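Local coordinates for protein PBP5 (Haemophilus influenzae, PDB 3A3J) that removes the C-terminal D-alanine from peptidoglycan precursor peptides, acting as a serine-type D-alanyl-D-alanine carboxypeptidase of the peptidase S11 family, at residues Q85-V88 against A89-N92; G158-I161 against I162-P166; L165-E168 against Y169-Y172. All coordinates share one frame; numbering follows the deposited sequence.

Contact 1 (Q85-V88 against A89-N92); sequences QVSV and ADLN
Ser-87 caps the start of helix 88-98 and binds Asp-90 three residues on: a serine N-cap at a strand-to-helix junction. Its OG accepts the backbone N-H of Asp-90 at 3.0 Å, and the bond is nearly straight at 168°. The torsion chi1 of 73° sets OG between the backbone N and the carbonyl carbon of Ser-87, where it faces the N-H of Asp-90. The carbonyl of Ser-87 then opens the regular helical bonding, with Leu-91 N at 2.9 Å from Ser-87 O. Asn-92 N follows, 2.9 Å from Val-88 O.

The tightly packed part is apolar. CG1 of Val-86 meets CG of Leu-91 at 3.9 Å, the two side chains crossing at a slant. The same methyl reaches CB of Asp-90. Leu-91 is also covered by Ala-103, Ala-106 and Leu-107 of helix 101-112, and Val-86 rests on Phe-179 of strand 176-179.

The other side is looser, and Ser-87 and Asp-90 are only partly buried there. Ser-87 N and the Asp-90 carboxylate are joined through a water; only the OG half of a capping box is made directly. The water accepts from Ser-87 N at 2.8 Å and donates to Asp-90 OD2 at 2.8 Å.

Contact 2 (G158-I161 against I162-P166); sequences GAHI and IRDLP
His-160 and Asp-164 lie one helical turn apart near the end of helix 151-164, their side chains next to each other and pointing the same way. Asp-164 can be followed outward. Its CB sits 3.1 Å from the carbonyl O of His-160, the same oxygen that accepts the backbone N of Asp-164. Its CG stays beside that oxygen. With chi1 at -50°, CG is anti to the carbonyl carbon of Asp-164, which turns the carboxylate back along the helix toward the imidazole. OD1 keeps farther off, 4.1 Å from His-160 ND1. OD2 makes the bond: His-160 ND1 donates to Asp-164 OD2 at 2.7 Å. The donor comes to the syn side of the carboxylate, 23° out of its plane, and the oxygen lies at the ring edge. The two planes are 53° apart.

Tyr-44 of helix 38-51 also hydrogen-bonds OD2, giving this oxygen a second partner. Phe-129 stacks on the His-160 ring; together with the ND1 bond this probably limits its rotation.

Leu-165 N still bonds to Ile-161 O at 3.0 Å, but from above the carbonyl plane, as the helix gives out. The pairing of His-160 with Asp-164 is an i to i+4 histidine-carboxylate hydrogen bond on a helical last turn.

Contact 3 (L165-E168 against Y169-Y172); sequences LPEE and YKIY
Glu-167 and Lys-170 join in a salt bridge on the exposed side of this turn. Lys-170 NZ lies 2.9 Å from Glu-167 OE1. It meets that oxygen on the syn side, 20° out of the carboxylate plane. Two different chain shapes bring the charges together. The bend at its second torsion, chi2 43°, brings the Glu-167 carboxylate round to the lysine. Lys-170 is extended beyond CG, and its CG passes 3.5 Å from Pro-166 O on the way.

Short helix 166-169 starts directly after helix 151-164, with Leu-165 at its N-cap position. Tyr-169 N bonds to Leu-165 O at 2.8 Å, a bond of the alpha-helical i to i+4 kind. The next turn tightens: Ile-171 N reaches Glu-168 O at 2.8 Å, three residues back, and comes from above the carbonyl plane. CG1 of Ile-171 lies close to the same oxygen. The ring of Tyr-172 brings its edge there as well, with CD2 3.7 Å from Glu-168 O.

On the buried side the side chains diverge. In Glu-168, CG anti to the backbone N, chi1 174°, carries the chain in between helices 88-98 and 38-51, against Ile-96 and Ser-43. The ring of Tyr-169 is carried to a different side, toward helix 151-164, and its OH hydrogen-bonds Asp-199 OD1.

Contacts 2 and 3 are consecutive in the chain and share Leu-165 and Pro-166; their centres are about 8 Å apart. Tyr-169 ties them further, with its CE1 3.6 Å from Ile-162 CG1. Contact 1 comes earlier in the chain, its centre about 16 Å from that of contact 3. The side chains of Asn-92 and Glu-168 meet there. Each contact has a side chain within about 9 Å of Lys-39 or Lys-202. The side chain of Tyr-172 is about 5 Å from that of Lys-202, the likely substrate-binding lysine. The side chain of Ile-161 is about 9 Å from that of Lys-39, the probable proton acceptor, and that of Asn-92 about 8 Å.

Contact 1 (Q85-V88 against A89-N92)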
ATOM      1  N   GLN A  85      29.799 -10.066   8.464  1.00 34.80           N
ATOM      2  CA  GLN A  85      29.095  -8.903   8.911  1.00 36.60           C
ATOM      3  C   GLN A  85      28.494  -8.205   7.695  1.00 35.65           C
ATOM      4  O   GLN A  85      29.207  -8.028   6.705  1.00 34.41           O
ATOM      5  CB  GLN A  85      30.111  -7.993   9.564  1.00 37.97           C
ATOM      6  CG  GLN A  85      30.468  -8.581  10.935  1.00 42.17           C
ATOM      7  CD  GLN A  85      30.225  -7.594  11.999  1.00 47.44           C
ATOM      8  OE1 GLN A  85      30.980  -6.633  12.141  1.00 50.99           O
ATOM      9  NE2 GLN A  85      29.131  -7.778  12.744  1.00 51.45           N
ATOM     10  N   VAL A  86      27.201  -7.838   7.769  1.00 34.91           N
ATOM     11  CA  VAL A  86      26.443  -7.309   6.587  1.00 32.95           C
ATOM     12  C   VAL A  86      25.575  -6.111   6.961  1.00 32.38           C
ATOM     13  O   VAL A  86      24.826  -6.178   7.931  1.00 32.48           O
ATOM     14  CB  VAL A  86      25.539  -8.423   5.977  1.00 31.86           C
ATOM     15  CG1 VAL A  86      24.822  -7.949   4.688  1.00 32.19           C
ATOM     16  CG2 VAL A  86      26.369  -9.598   5.659  1.00 31.23           C
ATOM     17  N   SER A  87      25.638  -5.034   6.181  1.00 30.50           N
ATOM     18  CA  SER A  87      24.891  -3.839   6.542  1.00 30.30           C
ATOM     19  C   SER A  87      23.363  -4.000   6.396  1.00 29.15           C
ATOM     20  O   SER A  87      22.838  -4.806   5.617  1.00 28.95           O
ATOM     21  CB  SER A  87      25.340  -2.648   5.713  1.00 29.55           C
ATOM     22  OG  SER A  87      24.795  -2.899   4.418  1.00 30.26           O
ATOM     23  N   VAL A  88      22.652  -3.239   7.201  1.00 28.84           N
ATOM     24  CA  VAL A  88      21.211  -3.231   7.153  1.00 27.80           C
ATOM     25  C   VAL A  88      20.772  -2.801   5.727  1.00 27.19           C
ATOM     26  O   VAL A  88      19.868  -3.402   5.164  1.00 27.27           O
ATOM     27  CB  VAL A  88      20.675  -2.266   8.232  1.00 27.71           C
ATOM     28  CG1 VAL A  88      19.296  -1.764   7.888  1.00 25.16           C
ATOM     29  CG2 VAL A  88      20.681  -2.945   9.636  1.00 27.78           C
ATOM     30  N   ALA A  89      21.450  -1.830   5.125  1.00 28.14           N
ATOM     31  CA  ALA A  89      21.160  -1.445   3.686  1.00 29.07           C
ATOM     32  C   ALA A  89      21.201  -2.678   2.773  1.00 28.70           C
ATOM     33  O   ALA A  89      20.247  -2.967   2.063  1.00 29.68           O
ATOM     34  CB  ALA A  89      22.181  -0.420   3.208  1.00 29.65           C
ATOM     35  N   ASP A  90      22.268  -3.478   2.841  1.00 28.75           N
ATOM     36  CA  ASP A  90      22.314  -4.666   1.971  1.00 27.74           C
ATOM     37  C   ASP A  90      21.240  -5.592   2.298  1.00 27.00           C
ATOM     38  O   ASP A  90      20.605  -6.172   1.397  1.00 27.40           O
ATOM     39  CB  ASP A  90      23.658  -5.443   2.058  1.00 29.61           C
ATOM     40  CG  ASP A  90      24.767  -4.753   1.263  1.00 33.57           C
ATOM     41  OD1 ASP A  90      24.382  -4.033   0.341  1.00 38.60           O
ATOM     42  OD2 ASP A  90      25.991  -4.919   1.514  1.00 37.03           O
ATOM     43  N   LEU A  91      20.998  -5.791   3.592  1.00 25.81           N
ATOM     44  CA  LEU A  91      20.007  -6.799   3.955  1.00 25.18           C
ATOM     45  C   LEU A  91      18.611  -6.439   3.427  1.00 23.68           C
ATOM     46  O   LEU A  91      17.897  -7.240   2.927  1.00 22.28           O
ATOM     47  CB  LEU A  91      19.991  -7.008   5.477  1.00 24.94           C
ATOM     48  CG  LEU A  91      21.250  -7.638   6.127  1.00 26.45           C
ATOM     49  CD1 LEU A  91      21.081  -7.550   7.627  1.00 24.09           C
ATOM     50  CD2 LEU A  91      21.256  -9.087   5.660  1.00 26.27           C
ATOM     51  N   ASN A  92      18.224  -5.214   3.661  1.00 23.93           N
ATOM     52  CA  ASN A  92      16.933  -4.683   3.255  1.00 24.96           C
ATOM     53  C   ASN A  92      16.788  -4.676   1.700  1.00 26.15           C
ATOM     54  O   ASN A  92      15.819  -5.224   1.139  1.00 26.29           O
ATOM     55  CB  ASN A  92      16.852  -3.257   3.801  1.00 24.32           C
ATOM     56  CG  ASN A  92      15.423  -2.750   3.853  1.00 28.25           C
ATOM     57  OD1 ASN A  92      15.222  -1.576   3.675  1.00 27.30           O
ATOM     58  ND2 ASN A  92      14.439  -3.644   3.985  1.00 26.17           N
TER
HETATM   59  O   HOH W   1      27.354  -5.060   3.918  1.00 29.63           O

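Contact 2 (G158-I161 against I162-P166)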
ATOM      1  N   GLY A 158       0.606  -2.398   0.530  1.00 23.12           N
ATOM      2  CA  GLY A 158       1.563  -1.750  -0.460  1.00 22.64           C
ATOM      3  C   GLY A 158       1.285  -0.246  -0.443  1.00 23.62           C
ATOM      4  O   GLY A 158       2.194   0.572  -0.557  1.00 24.01           O
ATOM      5  N   ALA A 159       0.036   0.177  -0.260  1.00 23.16           N
ATOM      6  CA  ALA A 159      -0.150   1.701  -0.235  1.00 23.72           C
ATOM      7  C   ALA A 159       0.583   2.370   0.905  1.00 22.77           C
ATOM      8  O   ALA A 159       1.117   3.514   0.801  1.00 23.33           O
ATOM      9  CB  ALA A 159      -1.662   2.046  -0.165  1.00 22.62           C
ATOM     10  N   HIS A 160       0.644   1.651   2.040  1.00 24.72           N
ATOM     11  CA  HIS A 160       1.342   2.192   3.242  1.00 22.51           C
ATOM     12  C   HIS A 160       2.813   2.261   3.022  1.00 23.29           C
ATOM     13  O   HIS A 160       3.465   3.196   3.448  1.00 23.03           O
ATOM     14  CB  HIS A 160       1.085   1.305   4.462  1.00 23.59           C
ATOM     15  CG  HIS A 160      -0.139   1.708   5.235  1.00 21.50           C
ATOM     16  ND1 HIS A 160      -0.197   2.884   5.954  1.00 23.95           N
ATOM     17  CD2 HIS A 160      -1.355   1.126   5.359  1.00 23.47           C
ATOM     18  CE1 HIS A 160      -1.385   2.978   6.544  1.00 21.63           C
ATOM     19  NE2 HIS A 160      -2.127   1.941   6.169  1.00 22.72           N
ATOM     20  N   ILE A 161       3.387   1.238   2.374  1.00 23.54           N
ATOM     21  CA  ILE A 161       4.790   1.408   1.978  1.00 23.54           C
ATOM     22  C   ILE A 161       5.004   2.609   1.071  1.00 23.33           C
ATOM     23  O   ILE A 161       5.933   3.418   1.258  1.00 24.51           O
ATOM     24  CB  ILE A 161       5.310   0.106   1.173  1.00 24.05           C
ATOM     25  CG1 ILE A 161       5.291  -1.165   2.093  1.00 23.55           C
ATOM     26  CG2 ILE A 161       6.684   0.380   0.586  1.00 21.07           C
ATOM     27  CD1 ILE A 161       5.109  -2.486   1.353  1.00 26.07           C
ATOM     28  N   ILE A 162       4.212   2.702   0.010  1.00 24.27           N
ATOM     29  CA  ILE A 162       4.398   3.834  -0.889  1.00 24.98           C
ATOM     30  C   ILE A 162       4.177   5.151  -0.146  1.00 25.65           C
ATOM     31  O   ILE A 162       4.934   6.106  -0.273  1.00 24.82           O
ATOM     32  CB  ILE A 162       3.414   3.728  -2.101  1.00 26.29           C
ATOM     33  CG1 ILE A 162       3.798   2.452  -2.916  1.00 27.90           C
ATOM     34  CG2 ILE A 162       3.443   5.063  -2.934  1.00 24.78           C
ATOM     35  CD1 ILE A 162       2.689   1.913  -3.818  1.00 32.53           C
ATOM     36  N   ARG A 163       3.109   5.185   0.629  1.00 26.02           N
ATOM     37  CA  ARG A 163       2.747   6.445   1.363  1.00 27.19           C
ATOM     38  C   ARG A 163       3.701   6.748   2.568  1.00 26.21           C
ATOM     39  O   ARG A 163       4.251   7.827   2.685  1.00 26.10           O
ATOM     40  CB  ARG A 163       1.280   6.340   1.865  1.00 25.12           C
ATOM     41  CG  ARG A 163       0.805   7.637   2.640  1.00 28.62           C
ATOM     42  CD  ARG A 163      -0.727   7.565   2.809  1.00 32.97           C
ATOM     43  NE  ARG A 163      -1.324   7.922   1.551  1.00 30.41           N
ATOM     44  CZ  ARG A 163      -2.050   7.146   0.775  1.00 31.87           C
ATOM     45  NH1 ARG A 163      -2.364   5.916   1.102  1.00 32.92           N
ATOM     46  NH2 ARG A 163      -2.490   7.635  -0.361  1.00 33.28           N
ATOM     47  N   ASP A 164       3.925   5.778   3.449  1.00 27.50           N
ATOM     48  CA  ASP A 164       4.771   6.035   4.717  1.00 27.59           C
ATOM     49  C   ASP A 164       6.278   5.984   4.521  1.00 29.38           C
ATOM     50  O   ASP A 164       7.006   6.590   5.295  1.00 30.57           O
ATOM     51  CB  ASP A 164       4.355   5.062   5.815  1.00 27.21           C
ATOM     52  CG  ASP A 164       2.877   5.049   5.990  1.00 25.80           C
ATOM     53  OD1 ASP A 164       2.345   6.119   5.635  1.00 32.60           O
ATOM     54  OD2 ASP A 164       2.210   4.066   6.429  1.00 27.58           O
ATOM     55  N   LEU A 165       6.742   5.316   3.462  1.00 29.91           N
ATOM     56  CA  LEU A 165       8.161   4.974   3.259  1.00 31.73           C
ATOM     57  C   LEU A 165       8.647   5.277   1.825  1.00 33.25           C
ATOM     58  O   LEU A 165       9.167   4.386   1.146  1.00 33.00           O
ATOM     59  CB  LEU A 165       8.348   3.458   3.540  1.00 30.80           C
ATOM     60  CG  LEU A 165       7.976   2.982   4.947  1.00 31.94           C
ATOM     61  CD1 LEU A 165       8.188   1.493   5.039  1.00 30.78           C
ATOM     62  CD2 LEU A 165       8.777   3.778   6.018  1.00 26.38           C
ATOM     63  N   PRO A 166       8.469   6.530   1.361  1.00 34.42           N
ATOM     64  CA  PRO A 166       8.810   6.889  -0.022  1.00 35.09           C
ATOM     65  C   PRO A 166      10.276   6.598  -0.349  1.00 36.63           C
ATOM     66  O   PRO A 166      10.627   6.221  -1.456  1.00 36.65           O
ATOM     67  CB  PRO A 166       8.548   8.387  -0.088  1.00 36.18           C
ATOM     68  CG  PRO A 166       8.406   8.854   1.500  1.00 36.21           C
ATOM     69  CD  PRO A 166       7.912   7.632   2.182  1.00 33.46           C
TER

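Contact 3 (L165-E168 against Y169-Y172)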
ATOM      1  N   LEU A 165       6.742   5.316   3.462  1.00 29.91           N
ATOM      2  CA  LEU A 165       8.161   4.974   3.259  1.00 31.73           C
ATOM      3  C   LEU A 165       8.647   5.277   1.825  1.00 33.25           C
ATOM      4  O   LEU A 165       9.167   4.386   1.146  1.00 33.00           O
ATOM      5  CB  LEU A 165       8.348   3.458   3.540  1.00 30.80           C
ATOM      6  CG  LEU A 165       7.976   2.982   4.947  1.00 31.94           C
ATOM      7  CD1 LEU A 165       8.188   1.493   5.039  1.00 30.78           C
ATOM      8  CD2 LEU A 165       8.777   3.778   6.018  1.00 26.38           C
ATOM      9  N   PRO A 166       8.469   6.530   1.361  1.00 34.42           N
ATOM     10  CA  PRO A 166       8.810   6.889  -0.022  1.00 35.09           C
ATOM     11  C   PRO A 166      10.276   6.598  -0.349  1.00 36.63           C
ATOM     12  O   PRO A 166      10.627   6.221  -1.456  1.00 36.65           O
ATOM     13  CB  PRO A 166       8.548   8.387  -0.088  1.00 36.18           C
ATOM     14  CG  PRO A 166       8.406   8.854   1.500  1.00 36.21           C
ATOM     15  CD  PRO A 166       7.912   7.632   2.182  1.00 33.46           C
ATOM     16  N   GLU A 167      11.158   6.755   0.603  1.00 37.50           N
ATOM     17  CA  GLU A 167      12.545   6.556   0.295  1.00 39.01           C
ATOM     18  C   GLU A 167      12.777   5.042   0.129  1.00 38.87           C
ATOM     19  O   GLU A 167      13.417   4.591  -0.838  1.00 41.01           O
ATOM     20  CB  GLU A 167      13.407   7.230   1.363  1.00 39.92           C
ATOM     21  CG  GLU A 167      14.845   7.487   0.990  1.00 45.66           C
ATOM     22  CD  GLU A 167      15.051   8.026  -0.444  1.00 53.87           C
ATOM     23  OE1 GLU A 167      14.317   8.948  -0.899  1.00 54.02           O
ATOM     24  OE2 GLU A 167      15.989   7.523  -1.123  1.00 58.77           O
ATOM     25  N   GLU A 168      12.224   4.243   1.015  1.00 37.39           N
ATOM     26  CA  GLU A 168      12.368   2.803   0.893  1.00 36.42           C
ATOM     27  C   GLU A 168      11.707   2.317  -0.428  1.00 35.19           C
ATOM     28  O   GLU A 168      12.284   1.495  -1.117  1.00 32.91           O
ATOM     29  CB  GLU A 168      11.810   2.086   2.147  1.00 36.95           C
ATOM     30  CG  GLU A 168      11.760   0.491   2.117  1.00 44.80           C
ATOM     31  CD  GLU A 168      12.214  -0.194   3.464  1.00 51.56           C
ATOM     32  OE1 GLU A 168      12.710   0.544   4.331  1.00 59.42           O
ATOM     33  OE2 GLU A 168      12.100  -1.438   3.681  1.00 53.19           O
ATOM     34  N   TYR A 169      10.523   2.852  -0.791  1.00 32.49           N
ATOM     35  CA  TYR A 169       9.766   2.327  -1.942  1.00 30.86           C
ATOM     36  C   TYR A 169      10.569   2.391  -3.277  1.00 31.20           C
ATOM     37  O   TYR A 169      10.366   1.577  -4.187  1.00 31.11           O
ATOM     38  CB  TYR A 169       8.422   3.049  -2.082  1.00 30.36           C
ATOM     39  CG  TYR A 169       7.680   2.542  -3.277  1.00 29.37           C
ATOM     40  CD1 TYR A 169       7.208   1.233  -3.287  1.00 28.45           C
ATOM     41  CD2 TYR A 169       7.505   3.335  -4.434  1.00 26.86           C
ATOM     42  CE1 TYR A 169       6.576   0.730  -4.385  1.00 25.11           C
ATOM     43  CE2 TYR A 169       6.811   2.839  -5.559  1.00 25.12           C
ATOM     44  CZ  TYR A 169       6.367   1.521  -5.504  1.00 27.79           C
ATOM     45  OH  TYR A 169       5.708   0.946  -6.573  1.00 32.60           O
ATOM     46  N   LYS A 170      11.488   3.350  -3.364  1.00 30.14           N
ATOM     47  CA  LYS A 170      12.331   3.504  -4.510  1.00 31.41           C
ATOM     48  C   LYS A 170      13.159   2.244  -4.769  1.00 30.62           C
ATOM     49  O   LYS A 170      13.515   1.961  -5.893  1.00 30.20           O
ATOM     50  CB  LYS A 170      13.254   4.698  -4.306  1.00 31.69           C
ATOM     51  CG  LYS A 170      12.519   6.023  -4.422  1.00 34.60           C
ATOM     52  CD  LYS A 170      13.520   7.127  -4.264  1.00 37.06           C
ATOM     53  CE  LYS A 170      12.812   8.438  -4.077  1.00 40.60           C
ATOM     54  NZ  LYS A 170      13.863   9.418  -3.738  1.00 42.32           N
ATOM     55  N   ILE A 171      13.431   1.486  -3.721  1.00 28.67           N
ATOM     56  CA  ILE A 171      14.284   0.349  -3.846  1.00 27.17           C
ATOM     57  C   ILE A 171      13.544  -0.740  -4.636  1.00 27.18           C
ATOM     58  O   ILE A 171      14.158  -1.578  -5.279  1.00 28.12           O
ATOM     59  CB  ILE A 171      14.755  -0.163  -2.438  1.00 26.19           C
ATOM     60  CG1 ILE A 171      15.591   0.926  -1.754  1.00 25.43           C
ATOM     61  CG2 ILE A 171      15.585  -1.523  -2.594  1.00 21.56           C
ATOM     62  CD1 ILE A 171      15.943   0.612  -0.212  1.00 25.56           C
ATOM     63  N   TYR A 172      12.235  -0.733  -4.529  1.00 25.38           N
ATOM     64  CA  TYR A 172      11.374  -1.695  -5.205  1.00 26.34           C
ATOM     65  C   TYR A 172      11.398  -1.637  -6.753  1.00 26.16           C
ATOM     66  O   TYR A 172      10.920  -2.541  -7.383  1.00 26.00           O
ATOM     67  CB  TYR A 172       9.956  -1.412  -4.814  1.00 25.50           C
ATOM     68  CG  TYR A 172       9.649  -1.902  -3.449  1.00 29.67           C
ATOM     69  CD1 TYR A 172       8.964  -3.067  -3.277  1.00 29.61           C
ATOM     70  CD2 TYR A 172      10.098  -1.221  -2.322  1.00 29.69           C
ATOM     71  CE1 TYR A 172       8.728  -3.546  -2.028  1.00 30.75           C
ATOM     72  CE2 TYR A 172       9.814  -1.691  -1.044  1.00 28.61           C
ATOM     73  CZ  TYR A 172       9.146  -2.839  -0.928  1.00 27.89           C
ATOM     74  OH  TYR A 172       8.858  -3.347   0.309  1.00 35.46           O
TER